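Local coordinates for protein cryptochrome DASH (Arabidopsis thaliana, PDB 2J4D) that repairs cyclobutane pyrimidine dimers in single-stranded DNA as a photolyase, carries FAD and a folate cofactor, and may also serve as a blue-light photoreceptor, at residues P123-A131 / V152-V163; C205-I213 / S298-V306. All coordinates share one frame; numbering follows the deposited sequence.

Contact 1: residues P123-A131 / V152-V163; sequences PEEILPSLA and VERLVNQGLKRV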
# COMPACT_ATOMS: atom_id res chain seq x y z
N PRO A 123 -0.12 20.59 -4.05
CA PRO A 123 1.34 20.66 -4.13
C PRO A 123 1.81 21.70 -5.15
O PRO A 123 2.79 22.41 -4.92
CB PRO A 123 1.74 19.25 -4.56
CG PRO A 123 0.67 18.40 -3.96
CD PRO A 123 -0.59 19.20 -4.25
N GLU A 124 1.11 21.78 -6.29
CA GLU A 124 1.49 22.72 -7.34
C GLU A 124 1.30 24.16 -6.93
O GLU A 124 1.78 25.07 -7.61
CB GLU A 124 0.72 22.44 -8.64
CG GLU A 124 -0.78 22.60 -8.56
CD GLU A 124 -1.50 21.30 -8.27
OE1 GLU A 124 -0.96 20.46 -7.52
OE2 GLU A 124 -2.62 21.11 -8.80
N GLU A 125 0.60 24.39 -5.83
CA GLU A 125 0.40 25.76 -5.34
C GLU A 125 1.32 26.00 -4.14
O GLU A 125 1.96 27.05 -4.04
CB GLU A 125 -1.07 25.99 -4.97
CG GLU A 125 -1.96 26.13 -6.21
CD GLU A 125 -3.45 26.15 -5.92
OE1 GLU A 125 -3.84 26.16 -4.73
OE2 GLU A 125 -4.25 26.16 -6.89
N ILE A 126 1.41 25.01 -3.26
CA ILE A 126 2.25 25.14 -2.07
C ILE A 126 3.75 25.12 -2.34
O ILE A 126 4.49 25.97 -1.84
CB ILE A 126 1.93 24.01 -1.07
CG1 ILE A 126 0.51 24.18 -0.53
CG2 ILE A 126 2.95 24.00 0.06
CD1 ILE A 126 -0.01 22.96 0.19
N LEU A 127 4.21 24.14 -3.12
CA LEU A 127 5.63 24.00 -3.39
C LEU A 127 6.31 25.17 -4.11
O LEU A 127 7.37 25.61 -3.68
CB LEU A 127 5.89 22.68 -4.13
CG LEU A 127 5.42 21.44 -3.36
CD1 LEU A 127 5.61 20.20 -4.22
CD2 LEU A 127 6.21 21.31 -2.05
N PRO A 128 5.72 25.68 -5.21
CA PRO A 128 6.40 26.80 -5.88
C PRO A 128 6.55 27.99 -4.94
O PRO A 128 7.55 28.70 -4.98
CB PRO A 128 5.47 27.11 -7.06
CG PRO A 128 4.87 25.77 -7.37
CD PRO A 128 4.54 25.24 -5.97
N SER A 129 5.55 28.19 -4.08
CA SER A 129 5.55 29.28 -3.12
C SER A 129 6.68 29.12 -2.11
O SER A 129 7.42 30.07 -1.81
CB SER A 129 4.21 29.33 -2.39
OG SER A 129 4.21 30.37 -1.43
N LEU A 130 6.81 27.91 -1.56
CA LEU A 130 7.86 27.64 -0.59
C LEU A 130 9.23 27.76 -1.24
O LEU A 130 10.17 28.26 -0.63
CB LEU A 130 7.70 26.24 0.02
CG LEU A 130 6.50 26.03 0.95
CD1 LEU A 130 6.36 24.55 1.29
CD2 LEU A 130 6.68 26.86 2.23
N ALA A 131 9.34 27.29 -2.48
CA ALA A 131 10.62 27.34 -3.19
C ALA A 131 11.09 28.79 -3.33
O ALA A 131 12.26 29.11 -3.08
CB ALA A 131 10.50 26.70 -4.56
N VAL A 152 0.04 15.66 -11.24
CA VAL A 152 0.46 16.56 -10.18
C VAL A 152 1.94 16.89 -10.36
O VAL A 152 2.36 18.03 -10.12
CB VAL A 152 0.20 15.96 -8.79
CG1 VAL A 152 0.78 16.87 -7.70
CG2 VAL A 152 -1.31 15.79 -8.59
N GLU A 153 2.75 15.92 -10.79
CA GLU A 153 4.17 16.17 -11.03
C GLU A 153 4.30 17.26 -12.10
O GLU A 153 5.12 18.18 -11.98
CB GLU A 153 4.88 14.90 -11.51
CG GLU A 153 4.89 13.80 -10.47
CD GLU A 153 5.42 12.47 -10.99
OE1 GLU A 153 5.67 12.34 -12.21
OE2 GLU A 153 5.58 11.54 -10.16
N ARG A 154 3.49 17.14 -13.15
CA ARG A 154 3.50 18.11 -14.23
C ARG A 154 3.12 19.50 -13.71
O ARG A 154 3.78 20.49 -14.00
CB ARG A 154 2.51 17.70 -15.32
CG ARG A 154 2.28 18.77 -16.41
CD ARG A 154 1.18 18.34 -17.39
NE ARG A 154 -0.15 18.36 -16.78
CZ ARG A 154 -0.91 19.44 -16.66
NH1 ARG A 154 -0.47 20.61 -17.10
NH2 ARG A 154 -2.10 19.36 -16.09
N LEU A 155 2.04 19.57 -12.92
CA LEU A 155 1.59 20.86 -12.40
C LEU A 155 2.62 21.49 -11.47
O LEU A 155 2.81 22.71 -11.48
CB LEU A 155 0.24 20.69 -11.71
CG LEU A 155 -0.86 20.34 -12.74
CD1 LEU A 155 -2.06 19.79 -12.03
CD2 LEU A 155 -1.24 21.58 -13.56
N VAL A 156 3.29 20.67 -10.67
CA VAL A 156 4.32 21.19 -9.77
C VAL A 156 5.52 21.69 -10.59
O VAL A 156 6.07 22.76 -10.34
CB VAL A 156 4.80 20.10 -8.77
CG1 VAL A 156 6.07 20.55 -8.06
CG2 VAL A 156 3.71 19.83 -7.75
N ASN A 157 5.92 20.90 -11.58
CA ASN A 157 7.05 21.28 -12.42
C ASN A 157 6.76 22.61 -13.13
O ASN A 157 7.62 23.49 -13.18
CB ASN A 157 7.33 20.18 -13.44
CG ASN A 157 8.70 20.31 -14.07
OD1 ASN A 157 9.67 20.63 -13.39
ND2 ASN A 157 8.78 20.06 -15.36
N GLN A 158 5.56 22.76 -13.68
CA GLN A 158 5.20 23.99 -14.38
C GLN A 158 5.04 25.16 -13.40
O GLN A 158 5.29 26.32 -13.76
CB GLN A 158 3.91 23.78 -15.19
CG GLN A 158 4.10 22.76 -16.31
CD GLN A 158 2.85 22.50 -17.14
OE1 GLN A 158 1.74 22.89 -16.77
NE2 GLN A 158 3.03 21.82 -18.27
N GLY A 159 4.65 24.85 -12.17
CA GLY A 159 4.49 25.89 -11.16
C GLY A 159 5.85 26.46 -10.79
O GLY A 159 6.00 27.68 -10.61
N LEU A 160 6.85 25.59 -10.69
CA LEU A 160 8.21 26.01 -10.36
C LEU A 160 8.83 26.85 -11.48
O LEU A 160 9.54 27.82 -11.20
CB LEU A 160 9.09 24.79 -10.09
CG LEU A 160 8.72 23.98 -8.84
CD1 LEU A 160 9.48 22.66 -8.83
CD2 LEU A 160 9.04 24.79 -7.59
N LYS A 161 8.57 26.48 -12.73
CA LYS A 161 9.11 27.22 -13.86
C LYS A 161 8.48 28.60 -13.90
O LYS A 161 9.13 29.58 -14.21
CB LYS A 161 8.79 26.54 -15.18
CG LYS A 161 9.81 25.53 -15.61
CD LYS A 161 9.27 24.67 -16.72
CE LYS A 161 10.14 23.45 -16.91
NZ LYS A 161 9.46 22.42 -17.74
N ARG A 162 7.20 28.65 -13.60
CA ARG A 162 6.50 29.90 -13.63
C ARG A 162 7.00 30.89 -12.56
O ARG A 162 6.55 32.03 -12.53
CB ARG A 162 5.01 29.60 -13.52
CG ARG A 162 4.13 30.69 -13.00
CD ARG A 162 2.69 30.35 -13.35
NE ARG A 162 2.14 29.25 -12.55
CZ ARG A 162 1.81 28.05 -13.02
NH1 ARG A 162 1.97 27.75 -14.31
NH2 ARG A 162 1.28 27.15 -12.21
N VAL A 163 7.92 30.47 -11.68
CA VAL A 163 8.46 31.43 -10.70
C VAL A 163 9.93 31.65 -11.03
O VAL A 163 10.66 32.29 -10.29
CB VAL A 163 8.32 30.99 -9.19
CG1 VAL A 163 6.87 30.66 -8.86
CG2 VAL A 163 9.25 29.83 -8.86

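Contact 2: residues C205-I213 / S298-V306; sequences CSIRSSTRI and SPRFIYEEV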
# COMPACT_ATOMS: atom_id res chain seq x y z
N CYS A 205 19.07 -9.82 -12.87
CA CYS A 205 19.19 -8.63 -12.03
C CYS A 205 19.59 -8.93 -10.61
O CYS A 205 19.43 -10.05 -10.12
CB CYS A 205 17.86 -7.87 -11.96
SG CYS A 205 17.17 -7.43 -13.53
N SER A 206 20.08 -7.89 -9.95
CA SER A 206 20.47 -7.96 -8.55
C SER A 206 19.59 -6.94 -7.83
O SER A 206 19.11 -5.98 -8.45
CB SER A 206 21.94 -7.57 -8.36
OG SER A 206 22.80 -8.58 -8.84
N ILE A 207 19.38 -7.15 -6.54
CA ILE A 207 18.60 -6.22 -5.74
C ILE A 207 19.63 -5.32 -5.07
O ILE A 207 20.59 -5.80 -4.48
CB ILE A 207 17.78 -6.98 -4.66
CG1 ILE A 207 16.71 -7.84 -5.33
CG2 ILE A 207 17.12 -5.98 -3.71
CD1 ILE A 207 15.92 -8.71 -4.37
N ARG A 208 19.45 -4.01 -5.18
CA ARG A 208 20.40 -3.08 -4.58
C ARG A 208 20.31 -3.07 -3.06
O ARG A 208 19.23 -3.28 -2.49
CB ARG A 208 20.14 -1.65 -5.08
CG ARG A 208 20.21 -1.49 -6.60
CD ARG A 208 19.96 -0.05 -6.98
NE ARG A 208 19.97 0.17 -8.43
CZ ARG A 208 19.98 1.38 -8.99
NH1 ARG A 208 19.99 2.46 -8.24
NH2 ARG A 208 20.00 1.50 -10.31
N SER A 209 21.44 -2.82 -2.41
CA SER A 209 21.48 -2.72 -0.95
C SER A 209 20.62 -1.51 -0.62
O SER A 209 20.47 -0.61 -1.45
CB SER A 209 22.91 -2.47 -0.46
OG SER A 209 23.77 -3.52 -0.82
N SER A 210 20.05 -1.48 0.58
CA SER A 210 19.22 -0.34 0.94
C SER A 210 20.14 0.86 1.14
O SER A 210 21.30 0.71 1.51
CB SER A 210 18.43 -0.64 2.23
OG SER A 210 19.29 -0.76 3.34
N THR A 211 19.64 2.06 0.85
CA THR A 211 20.43 3.27 1.00
C THR A 211 20.59 3.64 2.48
O THR A 211 19.60 3.70 3.22
CB THR A 211 19.78 4.44 0.23
OG1 THR A 211 19.79 4.13 -1.18
CG2 THR A 211 20.53 5.74 0.46
N ARG A 212 21.83 3.87 2.91
CA ARG A 212 22.11 4.22 4.30
C ARG A 212 21.94 5.72 4.51
O ARG A 212 22.44 6.52 3.73
CB ARG A 212 23.53 3.82 4.69
CG ARG A 212 23.83 2.35 4.46
CD ARG A 212 22.70 1.48 5.00
NE ARG A 212 22.47 0.33 4.12
CZ ARG A 212 22.72 -0.93 4.44
NH1 ARG A 212 23.22 -1.23 5.64
NH2 ARG A 212 22.49 -1.89 3.56
N ILE A 213 21.23 6.07 5.57
CA ILE A 213 20.93 7.45 5.89
C ILE A 213 21.68 7.91 7.13
O ILE A 213 21.70 7.21 8.15
CB ILE A 213 19.41 7.62 6.14
CG1 ILE A 213 18.60 7.11 4.94
CG2 ILE A 213 19.09 9.07 6.44
CD1 ILE A 213 18.86 7.85 3.62
N SER A 298 10.33 -0.16 3.03
CA SER A 298 10.64 -0.41 1.63
C SER A 298 11.09 -1.85 1.41
O SER A 298 11.61 -2.50 2.32
CB SER A 298 11.75 0.53 1.17
OG SER A 298 12.97 0.19 1.79
N PRO A 299 10.90 -2.36 0.19
CA PRO A 299 11.28 -3.73 -0.15
C PRO A 299 12.78 -4.01 -0.07
O PRO A 299 13.18 -5.15 0.18
CB PRO A 299 10.70 -3.93 -1.55
CG PRO A 299 10.61 -2.56 -2.10
CD PRO A 299 10.18 -1.73 -0.92
N ARG A 300 13.62 -3.00 -0.29
CA ARG A 300 15.05 -3.24 -0.20
C ARG A 300 15.39 -3.54 1.24
O ARG A 300 16.23 -4.39 1.53
CB ARG A 300 15.86 -2.06 -0.74
CG ARG A 300 15.73 -1.91 -2.24
CD ARG A 300 16.68 -0.89 -2.82
NE ARG A 300 16.51 0.42 -2.20
CZ ARG A 300 16.74 1.57 -2.83
NH1 ARG A 300 17.13 1.56 -4.10
NH2 ARG A 300 16.56 2.73 -2.20
N PHE A 301 14.73 -2.84 2.16
CA PHE A 301 14.93 -3.07 3.59
C PHE A 301 14.44 -4.48 3.94
O PHE A 301 15.15 -5.26 4.59
CB PHE A 301 14.14 -2.03 4.40
CG PHE A 301 13.91 -2.42 5.83
CD1 PHE A 301 14.97 -2.55 6.72
CD2 PHE A 301 12.61 -2.67 6.28
CE1 PHE A 301 14.74 -2.92 8.04
CE2 PHE A 301 12.38 -3.04 7.61
CZ PHE A 301 13.45 -3.16 8.49
N ILE A 302 13.23 -4.82 3.50
CA ILE A 302 12.67 -6.14 3.78
C ILE A 302 13.60 -7.24 3.26
O ILE A 302 13.82 -8.24 3.95
CB ILE A 302 11.26 -6.31 3.15
CG1 ILE A 302 10.28 -5.34 3.82
CG2 ILE A 302 10.77 -7.76 3.33
CD1 ILE A 302 8.96 -5.18 3.07
N TYR A 303 14.13 -7.06 2.06
CA TYR A 303 15.04 -8.04 1.47
C TYR A 303 16.28 -8.27 2.34
O TYR A 303 16.70 -9.40 2.56
CB TYR A 303 15.47 -7.60 0.07
CG TYR A 303 16.48 -8.52 -0.57
CD1 TYR A 303 16.16 -9.85 -0.85
CD2 TYR A 303 17.77 -8.07 -0.87
CE1 TYR A 303 17.11 -10.71 -1.43
CE2 TYR A 303 18.71 -8.92 -1.45
CZ TYR A 303 18.38 -10.24 -1.72
OH TYR A 303 19.31 -11.09 -2.27
N GLU A 304 16.86 -7.18 2.84
CA GLU A 304 18.03 -7.32 3.68
C GLU A 304 17.70 -8.04 4.99
O GLU A 304 18.53 -8.77 5.52
CB GLU A 304 18.66 -5.96 3.96
CG GLU A 304 19.40 -5.42 2.74
CD GLU A 304 20.34 -4.28 3.07
OE1 GLU A 304 20.08 -3.14 2.62
OE2 GLU A 304 21.35 -4.52 3.78
N GLU A 305 16.49 -7.83 5.50
CA GLU A 305 16.07 -8.49 6.73
C GLU A 305 15.89 -9.98 6.44
O GLU A 305 16.24 -10.83 7.27
CB GLU A 305 14.76 -7.89 7.25
CG GLU A 305 14.94 -6.52 7.88
CD GLU A 305 15.76 -6.57 9.16
OE1 GLU A 305 15.36 -7.30 10.10
OE2 GLU A 305 16.80 -5.89 9.24
N VAL A 306 15.34 -10.30 5.27
CA VAL A 306 15.17 -11.69 4.85
C VAL A 306 16.54 -12.36 4.70
O VAL A 306 16.73 -13.52 5.08
CB VAL A 306 14.41 -11.79 3.50
CG1 VAL A 306 14.48 -13.22 2.96
CG2 VAL A 306 12.95 -11.39 3.69
O HOH W 1 18.65 -4.74 -0.22
O HOH W 2 19.29 3.23 -5.33

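Contact 1: residues P123-A131 / V152-V163
The ring of Pro128 rides over the backbone of Gly159, with Pro128 CG 3.6 Å from Gly159 C. Gly159, having no side chain, leaves the hollow that this ring fills. The two helix segments are inclined at 33°, and their axes come within 8.1 Å. Leu160 CD2 fills the hollow between Pro128 CA, at 3.7 Å, and Ala131 CB, at 3.9 Å. Val156 is the next bump. Its CG2 rests on Glu124 N at 3.6 Å and also meets Pro123 CB, while its CG1 faces Leu127 CD1. Val152 CG1 meets Pro123 CG.

Glu124 lies alongside Leu155, both pointing the same way. Its CG sits between the backbone N and the carbonyl carbon (chi1 63°), and a bend at chi2 brings OE2 to 3.5 Å from Leu155 CD1. OE2 also makes a salt bridge to Arg77. With alanine in place of this glutamate, Arg77 would probably lose a carboxylate partner and a gap would open beside Leu155.

Both helices belong to the alpha/beta domain and lie against its parallel sheet. Pro123, Leu127 and Val152 touch Trp45 of strand 41-46, and Leu160 touches Leu169 of strand 168-172.

Contact 2: residues C205-I213 / S298-V306
Arg300, Ile207 and Glu304 carry most of this contact. It joins an extended loop that follows helix 194-204 to the start of helix 299-312 in the photolyase/cryptochrome fold. From Arg208 to Ser210 the loop has polyproline-II-like backbone angles.

Arg300 passes along the loop backbone, its CD 3.5 Å from Arg208 O. Ser209 O lies over one face of its guanidinium. Its NH2 makes salt bridges to Asp54 and Asp56, which probably fix the group in place. Water 1 donates to both Arg208 O and Arg300 O and so ties the two backbones together.

Ile207 sits on the ring of Tyr303. Its CD1 is 3.6 Å from the centroid of the Tyr303 ring and only 8° off the normal, a CH-pi contact. Its CG2 touches Tyr303 CD2.

Glu304 extends to the loop. Its OE1 takes two bonds, from Ser210 N (2.6 Å, 160°) and Ser210 OG (2.6 Å), which arrive from opposite faces of the carboxylate plane. Ser210 OG can do this because it turns back between its own N and carbonyl carbon (chi1 67°). Glu304 OE2 forms a salt bridge with Arg212 NH2, though the hydrogen bond within it is bent and weak. Arg212 NE, in turn, gives a nearly straight 2.9 Å bond to Ser210 O.

Overall arrangement
Contact 1 and contact 2 lie far apart in the fold. Their centres are 32 Å from each other, their nearest atoms about 16 Å, and they do not touch. Along the chain, contact 1 closes before contact 2 opens. Contact 1 lies wholly within the alpha/beta domain, away from the annotated sites; the side chain of Val152 is about 9 Å from the bound folate. In contact 2, the side chain of Tyr303 is about 12 Å from FAD, and that of Phe301 about 7 Å from that of Phe288, a probable FAD-binding residue. Contact 1 is mostly apolar, whereas contact 2 combines hydrogen bonds and a salt bridge with an aliphatic-aromatic contact.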